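Local atomic coordinates of nucleoplasmin-like protein (Drosophila melanogaster, PDB entry 1NLQ), a protein that binds core histones and acts as a chaperone in the ATP-facilitated assembly of approximately regularly spaced nucleosomal arrays. Residues R28-V33 with F81-V86; L32-I37 with V75-E80; Q36-A41 with Y98-N103; F48-V53 with Q61-V66. One frame throughout, in Å; residues are numbered along the deposited sequence.

Contact 1 (R28-V33 with F81-V86); sequences RGQKLV and FYESKV
Backbone bonds pair L32 with F81 in antiparallel register: L32 N donates to F81 O at 2.9 Å, F81 N returns a bond to L32 O, and K31 and Y82 follow as a non-hydrogen-bonded pair. Beyond it one more bond crosses, from E83 N to Q30 O at 2.8 Å, nearly straight at 168°. E83 has positive phi and psi, where the chain leaves strand 74-82.

The E83 side chain carries the polar part of the contact. Extended beyond CG, it brings OE1 within 2.7 Å of G29 N, which is bonded through the carboxylate's anti lone pair, although the N-H...O angle is only 136°. E83 CG lies over the centre of the Y82 ring, 3.7 Å above its plane, and is also 3.6 Å from Q30 OE1. The Q30 amide stands almost perpendicular to the carboxylate, and its OE1 accepts from R28 N at 2.9 Å; Q30 NE2 is bonded to Y26 O and V22 O. G29 CA sits 3.7 Å from Y82 CE1, the glycine having no side chain to come between. On the opposite sheet face from K31 and Y82, V86 CG1 rests over the centre of the F81 ring.

K31 NZ forms salt bridges with E80 and with E4 of a neighbouring subunit, whose F6 meets the F81 ring. The contact closes one end of the pairing between strands 31-39 and 74-82, with W20 of strand 17-20 against L32 and V53 of strand 48-55 against F81.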
loop_
_atom_site.group_PDB
_atom_site.type_symbol
_atom_site.label_atom_id
_atom_site.label_comp_id
_atom_site.label_asym_id
_atom_site.label_seq_id
_atom_site.Cartn_x
_atom_site.Cartn_y
_atom_site.Cartn_z
ATOM N N ARG A 28 26.406 6.717 -10.664
ATOM C CA ARG A 28 25.986 6.018 -11.867
ATOM C C ARG A 28 24.487 5.748 -11.879
ATOM O O ARG A 28 24.006 4.854 -12.571
ATOM C CB ARG A 28 26.785 4.718 -12.050
ATOM C CG ARG A 28 26.657 3.691 -10.944
ATOM C CD ARG A 28 27.249 2.348 -11.402
ATOM N NE ARG A 28 28.680 2.430 -11.701
ATOM C CZ ARG A 28 29.639 2.395 -10.781
ATOM N NH1 ARG A 28 29.329 2.268 -9.495
ATOM N NH2 ARG A 28 30.910 2.504 -11.140
ATOM N N GLY A 29 23.749 6.536 -11.109
ATOM C CA GLY A 29 22.305 6.383 -11.077
ATOM C C GLY A 29 21.787 5.390 -10.061
ATOM O O GLY A 29 20.610 5.022 -10.095
ATOM N N GLN A 30 22.645 4.951 -9.150
ATOM C CA GLN A 30 22.195 3.997 -8.151
ATOM C C GLN A 30 21.072 4.576 -7.303
ATOM O O GLN A 30 21.105 5.743 -6.914
ATOM C CB GLN A 30 23.349 3.541 -7.251
ATOM C CG GLN A 30 24.058 4.630 -6.476
ATOM C CD GLN A 30 25.308 5.116 -7.190
ATOM O OE1 GLN A 30 25.227 5.667 -8.285
ATOM N NE2 GLN A 30 26.474 4.900 -6.573
ATOM N N LYS A 31 20.068 3.751 -7.029
ATOM C CA LYS A 31 18.926 4.171 -6.232
ATOM C C LYS A 31 18.473 3.061 -5.304
ATOM O O LYS A 31 18.441 1.896 -5.688
ATOM C CB LYS A 31 17.753 4.563 -7.139
ATOM C CG LYS A 31 16.484 4.961 -6.385
ATOM C CD LYS A 31 15.272 5.110 -7.305
ATOM C CE LYS A 31 15.509 6.149 -8.391
ATOM N NZ LYS A 31 14.271 6.438 -9.179
ATOM N N LEU A 32 18.126 3.435 -4.081
ATOM C CA LEU A 32 17.633 2.480 -3.101
ATOM C C LEU A 32 16.151 2.759 -2.913
ATOM O O LEU A 32 15.761 3.873 -2.559
ATOM C CB LEU A 32 18.351 2.656 -1.767
ATOM C CG LEU A 32 17.867 1.732 -0.647
ATOM C CD1 LEU A 32 18.128 0.274 -1.015
ATOM C CD2 LEU A 32 18.586 2.087 0.634
ATOM N N VAL A 33 15.317 1.759 -3.167
ATOM C CA VAL A 33 13.885 1.927 -3.010
ATOM C C VAL A 33 13.465 1.123 -1.795
ATOM O O VAL A 33 13.714 -0.074 -1.734
ATOM C CB VAL A 33 13.110 1.399 -4.234
ATOM C CG1 VAL A 33 11.615 1.662 -4.052
ATOM C CG2 VAL A 33 13.623 2.065 -5.507
ATOM N N PHE A 81 15.916 6.782 -2.551
ATOM C CA PHE A 81 17.096 7.574 -2.261
ATOM C C PHE A 81 18.012 7.397 -3.462
ATOM O O PHE A 81 18.432 6.289 -3.790
ATOM C CB PHE A 81 17.751 7.063 -0.984
ATOM C CG PHE A 81 16.813 7.021 0.191
ATOM C CD1 PHE A 81 16.184 5.835 0.565
ATOM C CD2 PHE A 81 16.513 8.184 0.887
ATOM C CE1 PHE A 81 15.265 5.815 1.615
ATOM C CE2 PHE A 81 15.601 8.178 1.936
ATOM C CZ PHE A 81 14.971 6.992 2.304
ATOM N N TYR A 82 18.312 8.507 -4.120
ATOM C CA TYR A 82 19.120 8.491 -5.326
ATOM C C TYR A 82 20.550 8.950 -5.081
ATOM O O TYR A 82 20.780 9.963 -4.426
ATOM C CB TYR A 82 18.447 9.396 -6.356
ATOM C CG TYR A 82 19.142 9.526 -7.690
ATOM C CD1 TYR A 82 19.030 8.533 -8.662
ATOM C CD2 TYR A 82 19.861 10.677 -8.004
ATOM C CE1 TYR A 82 19.612 8.689 -9.919
ATOM C CE2 TYR A 82 20.443 10.842 -9.252
ATOM C CZ TYR A 82 20.313 9.846 -10.206
ATOM O OH TYR A 82 20.874 10.030 -11.450
ATOM N N GLU A 83 21.500 8.187 -5.603
ATOM C CA GLU A 83 22.918 8.521 -5.479
ATOM C C GLU A 83 23.252 9.228 -4.183
ATOM O O GLU A 83 23.696 10.382 -4.189
ATOM C CB GLU A 83 23.343 9.412 -6.650
ATOM C CG GLU A 83 23.319 8.714 -7.987
ATOM C CD GLU A 83 23.707 9.626 -9.125
ATOM O OE1 GLU A 83 23.934 9.112 -10.234
ATOM O OE2 GLU A 83 23.780 10.853 -8.915
ATOM N N SER A 84 23.036 8.552 -3.063
ATOM C CA SER A 84 23.339 9.161 -1.785
ATOM C C SER A 84 23.587 8.109 -0.724
ATOM O O SER A 84 23.143 6.967 -0.843
ATOM C CB SER A 84 22.205 10.116 -1.364
ATOM O OG SER A 84 20.934 9.490 -1.411
ATOM N N LYS A 85 24.344 8.491 0.293
ATOM C CA LYS A 85 24.637 7.591 1.392
ATOM C C LYS A 85 23.443 7.660 2.333
ATOM O O LYS A 85 23.090 8.740 2.822
ATOM C CB LYS A 85 25.903 8.039 2.127
ATOM C CG LYS A 85 26.305 7.103 3.236
ATOM C CD LYS A 85 27.496 7.620 3.998
ATOM C CE LYS A 85 27.820 6.707 5.172
ATOM N NZ LYS A 85 28.741 7.358 6.138
ATOM N N VAL A 86 22.819 6.515 2.586
ATOM C CA VAL A 86 21.656 6.493 3.461
ATOM C C VAL A 86 21.851 5.627 4.694
ATOM O O VAL A 86 22.250 4.474 4.593
ATOM C CB VAL A 86 20.417 5.982 2.707
ATOM C CG1 VAL A 86 19.220 5.955 3.636
ATOM C CG2 VAL A 86 20.140 6.865 1.513
#

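Contact 2 (L32-I37 with V75-E80); sequences LVIKQI and VNPDVE
I34 and V79 form one antiparallel hydrogen-bonded pair and I37 and V75 the other, but the register slips by one residue between them. I34 N donates to V79 O at 2.8 Å and 161°, while I34 O receives weak bonds from both V79 N and D78 N. D78 and V79 therefore both face I34, a G1 beta bulge, with D78 at positive phi and psi. Past it, I37 and V75 exchange two bonds of 3.0 Å, from I37 N to V75 O and from V75 N to I37 O.

The charged interaction is a salt bridge, K35 NZ to D78 OD1, 2.8 Å long. The two side chains run alongside each other, and NZ meets the oxygen from above the carboxylate plane, 47° out of it. D78 OD2 also pairs with K35 of a neighbouring subunit, and K35 NZ with D78 of another, so the pairs repeat from subunit to subunit around the pentamer.

Among apolar groups, I37 CB lies 3.7 Å from V75 CG2 and I34 CB 4.1 Å from V79 CG2, while P77 CG meets I37 CD1 where the two side chains cross at about a right angle.

The face bearing I34, I37 and V75 packs on A65 and I64 of strand 60-68 and F88 of strand 86-92, and strand 97-104 borders 31-39 on its other edge.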
loop_
_atom_site.group_PDB
_atom_site.type_symbol
_atom_site.label_atom_id
_atom_site.label_comp_id
_atom_site.label_asym_id
_atom_site.label_seq_id
_atom_site.Cartn_x
_atom_site.Cartn_y
_atom_site.Cartn_z
ATOM N N LEU A 32 18.126 3.435 -4.081
ATOM C CA LEU A 32 17.633 2.480 -3.101
ATOM C C LEU A 32 16.151 2.759 -2.913
ATOM O O LEU A 32 15.761 3.873 -2.559
ATOM C CB LEU A 32 18.351 2.656 -1.767
ATOM C CG LEU A 32 17.867 1.732 -0.647
ATOM C CD1 LEU A 32 18.128 0.274 -1.015
ATOM C CD2 LEU A 32 18.586 2.087 0.634
ATOM N N VAL A 33 15.317 1.759 -3.167
ATOM C CA VAL A 33 13.885 1.927 -3.010
ATOM C C VAL A 33 13.465 1.123 -1.795
ATOM O O VAL A 33 13.714 -0.074 -1.734
ATOM C CB VAL A 33 13.110 1.399 -4.234
ATOM C CG1 VAL A 33 11.615 1.662 -4.052
ATOM C CG2 VAL A 33 13.623 2.065 -5.507
ATOM N N ILE A 34 12.853 1.780 -0.821
ATOM C CA ILE A 34 12.415 1.071 0.374
ATOM C C ILE A 34 10.930 0.787 0.251
ATOM O O ILE A 34 10.110 1.704 0.268
ATOM C CB ILE A 34 12.691 1.890 1.643
ATOM C CG1 ILE A 34 14.200 2.100 1.806
ATOM C CG2 ILE A 34 12.131 1.172 2.853
ATOM C CD1 ILE A 34 15.026 0.817 1.753
ATOM N N LYS A 35 10.595 -0.496 0.126
ATOM C CA LYS A 35 9.216 -0.924 -0.054
ATOM C C LYS A 35 8.448 -1.245 1.209
ATOM O O LYS A 35 7.268 -0.933 1.309
ATOM C CB LYS A 35 9.170 -2.150 -0.967
ATOM C CG LYS A 35 9.593 -1.893 -2.402
ATOM C CD LYS A 35 8.597 -0.982 -3.087
ATOM C CE LYS A 35 8.819 -0.914 -4.590
ATOM N NZ LYS A 35 7.732 -0.137 -5.257
ATOM N N GLN A 36 9.113 -1.882 2.161
ATOM C CA GLN A 36 8.454 -2.292 3.389
ATOM C C GLN A 36 9.378 -2.283 4.602
ATOM O O GLN A 36 10.564 -2.590 4.503
ATOM C CB GLN A 36 7.862 -3.703 3.176
ATOM C CG GLN A 36 7.293 -4.382 4.411
ATOM C CD GLN A 36 6.780 -5.795 4.126
ATOM O OE1 GLN A 36 5.585 -6.005 3.935
ATOM N NE2 GLN A 36 7.690 -6.764 4.088
ATOM N N ILE A 37 8.822 -1.883 5.743
ATOM C CA ILE A 37 9.545 -1.872 7.009
ATOM C C ILE A 37 8.595 -2.640 7.907
ATOM O O ILE A 37 7.476 -2.204 8.172
ATOM C CB ILE A 37 9.802 -0.443 7.525
ATOM C CG1 ILE A 37 10.689 0.298 6.517
ATOM C CG2 ILE A 37 10.522 -0.499 8.869
ATOM C CD1 ILE A 37 11.075 1.716 6.915
ATOM N N VAL A 75 4.838 -0.804 7.635
ATOM C CA VAL A 75 4.552 0.363 6.816
ATOM C C VAL A 75 5.168 0.086 5.444
ATOM O O VAL A 75 6.108 -0.707 5.311
ATOM C CB VAL A 75 5.134 1.686 7.385
ATOM C CG1 VAL A 75 4.401 2.077 8.661
ATOM C CG2 VAL A 75 6.627 1.543 7.629
ATOM N N ASN A 76 4.615 0.720 4.422
ATOM C CA ASN A 76 5.090 0.546 3.055
ATOM C C ASN A 76 5.402 1.929 2.518
ATOM O O ASN A 76 4.611 2.523 1.795
ATOM C CB ASN A 76 4.000 -0.122 2.221
ATOM C CG ASN A 76 3.684 -1.525 2.702
ATOM O OD1 ASN A 76 4.422 -2.466 2.423
ATOM N ND2 ASN A 76 2.597 -1.668 3.451
ATOM N N PRO A 77 6.575 2.463 2.869
ATOM C CA PRO A 77 6.981 3.799 2.425
ATOM C C PRO A 77 7.010 4.001 0.914
ATOM O O PRO A 77 6.451 4.972 0.391
ATOM C CB PRO A 77 8.373 3.961 3.041
ATOM C CG PRO A 77 8.334 3.059 4.245
ATOM C CD PRO A 77 7.624 1.845 3.702
ATOM N N ASP A 78 7.657 3.071 0.219
ATOM C CA ASP A 78 7.825 3.144 -1.226
ATOM C C ASP A 78 8.566 4.431 -1.549
ATOM O O ASP A 78 8.239 5.138 -2.498
ATOM C CB ASP A 78 6.482 3.110 -1.970
ATOM C CG ASP A 78 6.658 2.908 -3.475
ATOM O OD1 ASP A 78 7.693 2.328 -3.873
ATOM O OD2 ASP A 78 5.776 3.320 -4.267
ATOM N N VAL A 79 9.568 4.735 -0.731
ATOM C CA VAL A 79 10.364 5.931 -0.940
ATOM C C VAL A 79 11.677 5.559 -1.593
ATOM O O VAL A 79 12.089 4.403 -1.566
ATOM C CB VAL A 79 10.656 6.655 0.387
ATOM C CG1 VAL A 79 9.365 7.132 1.003
ATOM C CG2 VAL A 79 11.394 5.731 1.343
ATOM N N GLU A 80 12.330 6.538 -2.206
ATOM C CA GLU A 80 13.603 6.276 -2.844
ATOM C C GLU A 80 14.687 7.271 -2.501
ATOM O O GLU A 80 14.422 8.432 -2.191
ATOM C CB GLU A 80 13.446 6.197 -4.358
ATOM C CG GLU A 80 12.660 7.307 -4.991
ATOM C CD GLU A 80 12.626 7.153 -6.498
ATOM O OE1 GLU A 80 12.217 6.070 -6.976
ATOM O OE2 GLU A 80 13.015 8.105 -7.203
#

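Contact 3 (Q36-A41 with Y98-N103); sequences QILLGA and YIHGHN
Strands 31-39 and 97-104 are neighbours in an antiparallel sheet, and the side chains of Q36 and H100, lying side by side, add a bond of their own to its backbone pairing. Q36 NE2 donates to H100 ND1 at 3.0 Å and 167°, in the plane of its amide but 30° out of the imidazole plane. An accepting ND1 is consistent with a ring proton on H100 NE2, which makes a weak bond to P63 O of a neighbouring subunit; I64 O of that subunit also accepts from Q36 NE2. CG of Q36, anti to the backbone N (chi1 172°), lies at the ring edge, in plane.

Two hydrogen-bonded pairs, Q36 with H100 and L38 with Y98, flank the non-hydrogen-bonded pair I37 and I99. In this sheet of the nucleoplasmin core, K35 and Q36 both face H100, a classic beta bulge.

L38 CD2 meets two rings, Y98 CD1 at 4.2 Å and H100 CE1 at 4.1 Å, the latter at the edge near the imidazole plane. Farther along, Y98 CE1 approaches G40 CA to 3.6 Å, with Y98 OH also close to this side-chain-less residue. A water links Y98 OH, 2.8 Å away, to A41 N, accepting from the amide at 3.2 Å.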
loop_
_atom_site.group_PDB
_atom_site.type_symbol
_atom_site.label_atom_id
_atom_site.label_comp_id
_atom_site.label_asym_id
_atom_site.label_seq_id
_atom_site.Cartn_x
_atom_site.Cartn_y
_atom_site.Cartn_z
ATOM N N GLN A 36 9.113 -1.882 2.161
ATOM C CA GLN A 36 8.454 -2.292 3.389
ATOM C C GLN A 36 9.378 -2.283 4.602
ATOM O O GLN A 36 10.564 -2.590 4.503
ATOM C CB GLN A 36 7.862 -3.703 3.176
ATOM C CG GLN A 36 7.293 -4.382 4.411
ATOM C CD GLN A 36 6.780 -5.795 4.126
ATOM O OE1 GLN A 36 5.585 -6.005 3.935
ATOM N NE2 GLN A 36 7.690 -6.764 4.088
ATOM N N ILE A 37 8.822 -1.883 5.743
ATOM C CA ILE A 37 9.545 -1.872 7.009
ATOM C C ILE A 37 8.595 -2.640 7.907
ATOM O O ILE A 37 7.476 -2.204 8.172
ATOM C CB ILE A 37 9.802 -0.443 7.525
ATOM C CG1 ILE A 37 10.689 0.298 6.517
ATOM C CG2 ILE A 37 10.522 -0.499 8.869
ATOM C CD1 ILE A 37 11.075 1.716 6.915
ATOM N N LEU A 38 9.065 -3.794 8.358
ATOM C CA LEU A 38 8.269 -4.728 9.131
ATOM C C LEU A 38 8.782 -4.999 10.536
ATOM O O LEU A 38 9.984 -5.172 10.738
ATOM C CB LEU A 38 8.215 -6.029 8.327
ATOM C CG LEU A 38 7.524 -7.296 8.822
ATOM C CD1 LEU A 38 6.017 -7.092 8.926
ATOM C CD2 LEU A 38 7.844 -8.409 7.833
ATOM N N LEU A 39 7.859 -5.042 11.496
ATOM C CA LEU A 39 8.198 -5.296 12.890
ATOM C C LEU A 39 8.221 -6.804 13.164
ATOM O O LEU A 39 7.277 -7.515 12.840
ATOM C CB LEU A 39 7.174 -4.619 13.802
ATOM C CG LEU A 39 7.435 -4.725 15.312
ATOM C CD1 LEU A 39 8.691 -3.948 15.675
ATOM C CD2 LEU A 39 6.236 -4.173 16.073
ATOM N N GLY A 40 9.305 -7.281 13.765
ATOM C CA GLY A 40 9.419 -8.703 14.061
ATOM C C GLY A 40 8.391 -9.222 15.049
ATOM O O GLY A 40 7.922 -8.489 15.920
ATOM N N ALA A 41 8.056 -10.502 14.920
ATOM C CA ALA A 41 7.075 -11.143 15.790
ATOM C C ALA A 41 7.442 -11.088 17.275
ATOM O O ALA A 41 6.564 -11.068 18.131
ATOM C CB ALA A 41 6.878 -12.601 15.353
ATOM N N TYR A 98 12.691 -5.172 10.179
ATOM C CA TYR A 98 13.267 -5.541 8.898
ATOM C C TYR A 98 12.967 -4.473 7.847
ATOM O O TYR A 98 11.853 -3.958 7.772
ATOM C CB TYR A 98 12.703 -6.892 8.441
ATOM C CG TYR A 98 12.611 -7.923 9.543
ATOM C CD1 TYR A 98 11.370 -8.332 10.039
ATOM C CD2 TYR A 98 13.762 -8.489 10.097
ATOM C CE1 TYR A 98 11.278 -9.280 11.053
ATOM C CE2 TYR A 98 13.672 -9.438 11.117
ATOM C CZ TYR A 98 12.433 -9.822 11.586
ATOM O OH TYR A 98 12.349 -10.748 12.607
ATOM N N ILE A 99 13.969 -4.138 7.043
ATOM C CA ILE A 99 13.798 -3.145 5.986
ATOM C C ILE A 99 13.962 -3.865 4.652
ATOM O O ILE A 99 14.996 -4.496 4.407
ATOM C CB ILE A 99 14.847 -2.015 6.109
ATOM C CG1 ILE A 99 14.679 -1.300 7.452
ATOM C CG2 ILE A 99 14.678 -1.019 4.977
ATOM C CD1 ILE A 99 15.750 -0.258 7.743
ATOM N N HIS A 100 12.939 -3.789 3.803
ATOM C CA HIS A 100 12.960 -4.454 2.502
ATOM C C HIS A 100 12.832 -3.489 1.330
ATOM O O HIS A 100 12.119 -2.490 1.406
ATOM C CB HIS A 100 11.815 -5.462 2.400
ATOM C CG HIS A 100 11.740 -6.422 3.545
ATOM N ND1 HIS A 100 10.631 -6.519 4.355
ATOM C CD2 HIS A 100 12.625 -7.340 4.004
ATOM C CE1 HIS A 100 10.834 -7.455 5.265
ATOM N NE2 HIS A 100 12.035 -7.968 5.074
ATOM N N GLY A 101 13.503 -3.809 0.231
ATOM C CA GLY A 101 13.420 -2.939 -0.925
ATOM C C GLY A 101 14.173 -3.429 -2.144
ATOM O O GLY A 101 14.507 -4.613 -2.264
ATOM N N HIS A 102 14.404 -2.490 -3.060
ATOM C CA HIS A 102 15.106 -2.745 -4.313
ATOM C C HIS A 102 16.417 -1.994 -4.293
ATOM O O HIS A 102 16.434 -0.796 -4.022
ATOM C CB HIS A 102 14.294 -2.235 -5.504
ATOM C CG HIS A 102 12.984 -2.930 -5.694
ATOM N ND1 HIS A 102 12.617 -3.499 -6.896
ATOM C CD2 HIS A 102 11.954 -3.152 -4.843
ATOM C CE1 HIS A 102 11.418 -4.042 -6.774
ATOM N NE2 HIS A 102 10.994 -3.846 -5.539
ATOM N N ASN A 103 17.508 -2.694 -4.584
ATOM C CA ASN A 103 18.826 -2.075 -4.618
ATOM C C ASN A 103 19.150 -1.903 -6.095
ATOM O O ASN A 103 19.625 -2.827 -6.738
ATOM C CB ASN A 103 19.863 -2.990 -3.972
ATOM C CG ASN A 103 21.113 -2.250 -3.565
ATOM O OD1 ASN A 103 21.436 -1.200 -4.126
ATOM N ND2 ASN A 103 21.830 -2.792 -2.581
HETATM O O HOH W 1 9.966 -12.210 13.006
#

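Contact 4 (F48-V53 with Q61-V66); sequences FNVVEV and QIPIAV
V53 and I64 press together between strands 48-55 and 60-68 of a beta hairpin. V53 CB lies 3.7 Å from I64 CG2 and 3.9 Å from I64 CD1. At the tip, CG1 comes to 3.2 Å from I64 CG2, tighter than usual van der Waals contact, and also touches I62 CG2 and I62 O. That methyl sits between the backbone N and the carbonyl carbon (chi1 68°), which turns it toward strand 60-68 and the I64 side chain; the two side chains cross at about a right angle. V53 CG2 meets V86 of the neighbouring strand in its own sheet and F81 of the facing sheet.

The backbone carries the register that sets up this packing. V53 N donates to I62 O at 2.9 Å, and I62 N returns a bond to V53 O. V51 N bonds A65 O, while V51 O takes I64 N at 2.8 Å and, weakly, A65 N. I64 and A65 thus both face V51, a classic beta bulge, which shifts the register by one and leaves E52 paired with P63. I64 O accepts from Q36 NE2 of a neighbouring subunit.

On the opposite face, V50 CG1 packs beside P63 CB at 3.7 Å. F48 CD2 meets V66 CG1, also at 3.7 Å, and F48 lies beside K68, which probably takes part in the interaction between pentamers. At the other end, E52 OE2 and Q61 OE1 are both acceptors, 3.2 Å apart; N54 ND2 donates to E52 OE2 and weakly to Q61 OE1.

A shared amide donor probably eases the repulsion between those oxygens, whereas the buried face relies on hydrocarbon contact.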
loop_
_atom_site.group_PDB
_atom_site.type_symbol
_atom_site.label_atom_id
_atom_site.label_comp_id
_atom_site.label_asym_id
_atom_site.label_seq_id
_atom_site.Cartn_x
_atom_site.Cartn_y
_atom_site.Cartn_z
ATOM N N PHE A 48 6.803 1.144 21.094
ATOM C CA PHE A 48 7.042 1.854 19.855
ATOM C C PHE A 48 8.431 1.571 19.326
ATOM O O PHE A 48 9.414 1.598 20.068
ATOM C CB PHE A 48 6.876 3.360 20.053
ATOM C CG PHE A 48 5.463 3.831 19.933
ATOM C CD1 PHE A 48 4.796 4.365 21.030
ATOM C CD2 PHE A 48 4.790 3.737 18.718
ATOM C CE1 PHE A 48 3.478 4.799 20.919
ATOM C CE2 PHE A 48 3.463 4.169 18.597
ATOM C CZ PHE A 48 2.808 4.700 19.695
ATOM N N ASN A 49 8.497 1.286 18.033
ATOM C CA ASN A 49 9.755 1.029 17.352
ATOM C C ASN A 49 9.798 2.050 16.237
ATOM O O ASN A 49 8.923 2.073 15.377
ATOM C CB ASN A 49 9.786 -0.394 16.796
ATOM C CG ASN A 49 10.304 -1.396 17.809
ATOM O OD1 ASN A 49 11.463 -1.806 17.753
ATOM N ND2 ASN A 49 9.452 -1.781 18.748
ATOM N N VAL A 50 10.816 2.902 16.264
ATOM C CA VAL A 50 10.947 3.964 15.281
ATOM C C VAL A 50 12.255 3.886 14.517
ATOM O O VAL A 50 13.328 3.803 15.114
ATOM C CB VAL A 50 10.851 5.349 15.973
ATOM C CG1 VAL A 50 10.959 6.470 14.948
ATOM C CG2 VAL A 50 9.540 5.438 16.735
ATOM N N VAL A 51 12.151 3.906 13.192
ATOM C CA VAL A 51 13.316 3.864 12.320
ATOM C C VAL A 51 13.478 5.252 11.725
ATOM O O VAL A 51 12.531 5.826 11.202
ATOM C CB VAL A 51 13.138 2.850 11.171
ATOM C CG1 VAL A 51 14.346 2.887 10.244
ATOM C CG2 VAL A 51 12.949 1.453 11.732
ATOM N N GLU A 52 14.678 5.797 11.826
ATOM C CA GLU A 52 14.953 7.120 11.297
ATOM C C GLU A 52 15.896 6.983 10.120
ATOM O O GLU A 52 16.845 6.201 10.171
ATOM C CB GLU A 52 15.610 7.977 12.370
ATOM C CG GLU A 52 16.020 9.349 11.884
ATOM C CD GLU A 52 17.061 9.971 12.777
ATOM O OE1 GLU A 52 16.734 10.346 13.922
ATOM O OE2 GLU A 52 18.218 10.070 12.324
ATOM N N VAL A 53 15.637 7.727 9.052
ATOM C CA VAL A 53 16.504 7.668 7.891
ATOM C C VAL A 53 17.367 8.926 7.884
ATOM O O VAL A 53 16.910 10.006 8.254
ATOM C CB VAL A 53 15.692 7.560 6.560
ATOM C CG1 VAL A 53 14.926 8.838 6.289
ATOM C CG2 VAL A 53 16.634 7.272 5.403
ATOM N N GLN A 61 16.992 13.956 7.989
ATOM C CA GLN A 61 16.976 13.186 9.222
ATOM C C GLN A 61 15.521 13.213 9.664
ATOM O O GLN A 61 15.018 14.235 10.147
ATOM C CB GLN A 61 17.874 13.790 10.305
ATOM C CG GLN A 61 17.712 13.080 11.653
ATOM C CD GLN A 61 18.838 13.361 12.637
ATOM O OE1 GLN A 61 19.924 12.776 12.553
ATOM N NE2 GLN A 61 18.580 14.262 13.577
ATOM N N ILE A 62 14.845 12.083 9.496
ATOM C CA ILE A 62 13.434 12.009 9.830
ATOM C C ILE A 62 12.984 10.556 9.957
ATOM O O ILE A 62 13.470 9.691 9.234
ATOM C CB ILE A 62 12.607 12.692 8.714
ATOM C CG1 ILE A 62 11.135 12.798 9.114
ATOM C CG2 ILE A 62 12.733 11.887 7.422
ATOM C CD1 ILE A 62 10.294 13.607 8.116
ATOM N N PRO A 63 12.067 10.269 10.899
ATOM C CA PRO A 63 11.580 8.893 11.069
ATOM C C PRO A 63 10.818 8.471 9.805
ATOM O O PRO A 63 10.047 9.264 9.257
ATOM C CB PRO A 63 10.650 9.005 12.278
ATOM C CG PRO A 63 11.257 10.130 13.075
ATOM C CD PRO A 63 11.595 11.134 11.995
ATOM N N ILE A 64 11.040 7.245 9.329
ATOM C CA ILE A 64 10.329 6.776 8.143
ATOM C C ILE A 64 9.414 5.616 8.484
ATOM O O ILE A 64 8.680 5.108 7.633
ATOM C CB ILE A 64 11.280 6.356 6.998
ATOM C CG1 ILE A 64 12.274 5.294 7.473
ATOM C CG2 ILE A 64 11.967 7.588 6.437
ATOM C CD1 ILE A 64 13.089 4.721 6.316
ATOM N N ALA A 65 9.456 5.210 9.744
ATOM C CA ALA A 65 8.617 4.124 10.223
ATOM C C ALA A 65 8.354 4.245 11.722
ATOM O O ALA A 65 9.265 4.507 12.501
ATOM C CB ALA A 65 9.286 2.771 9.922
ATOM N N VAL A 66 7.096 4.089 12.109
ATOM C CA VAL A 66 6.693 4.094 13.510
ATOM C C VAL A 66 5.844 2.834 13.589
ATOM O O VAL A 66 4.764 2.776 12.998
ATOM C CB VAL A 66 5.829 5.317 13.881
ATOM C CG1 VAL A 66 5.313 5.168 15.326
ATOM C CG2 VAL A 66 6.652 6.584 13.764
#

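Overall arrangement
Contacts 1, 2 and 3 lie in one four-stranded antiparallel sheet, ordered 4-11, 97-104, 31-39, 74-82, and all use strand 31-39. Contacts 1 and 2 follow each other along its pairing with 74-82, their centres about 13 Å apart; contact 3 is on its other edge, its centre about 8 Å from that of contact 2. Contact 4 belongs to the second sheet and is nested in the chain inside the loops closed by the other three. The sheets meet where I37 CG2 lies 3.7 Å from A65 CB and F81 CZ lies 3.5 Å from V53 CG2. Contacts 1, 2 and 4 touch one neighbouring subunit and contacts 2 and 3 another, so this core sandwich contacts two neighbours within the pentamer.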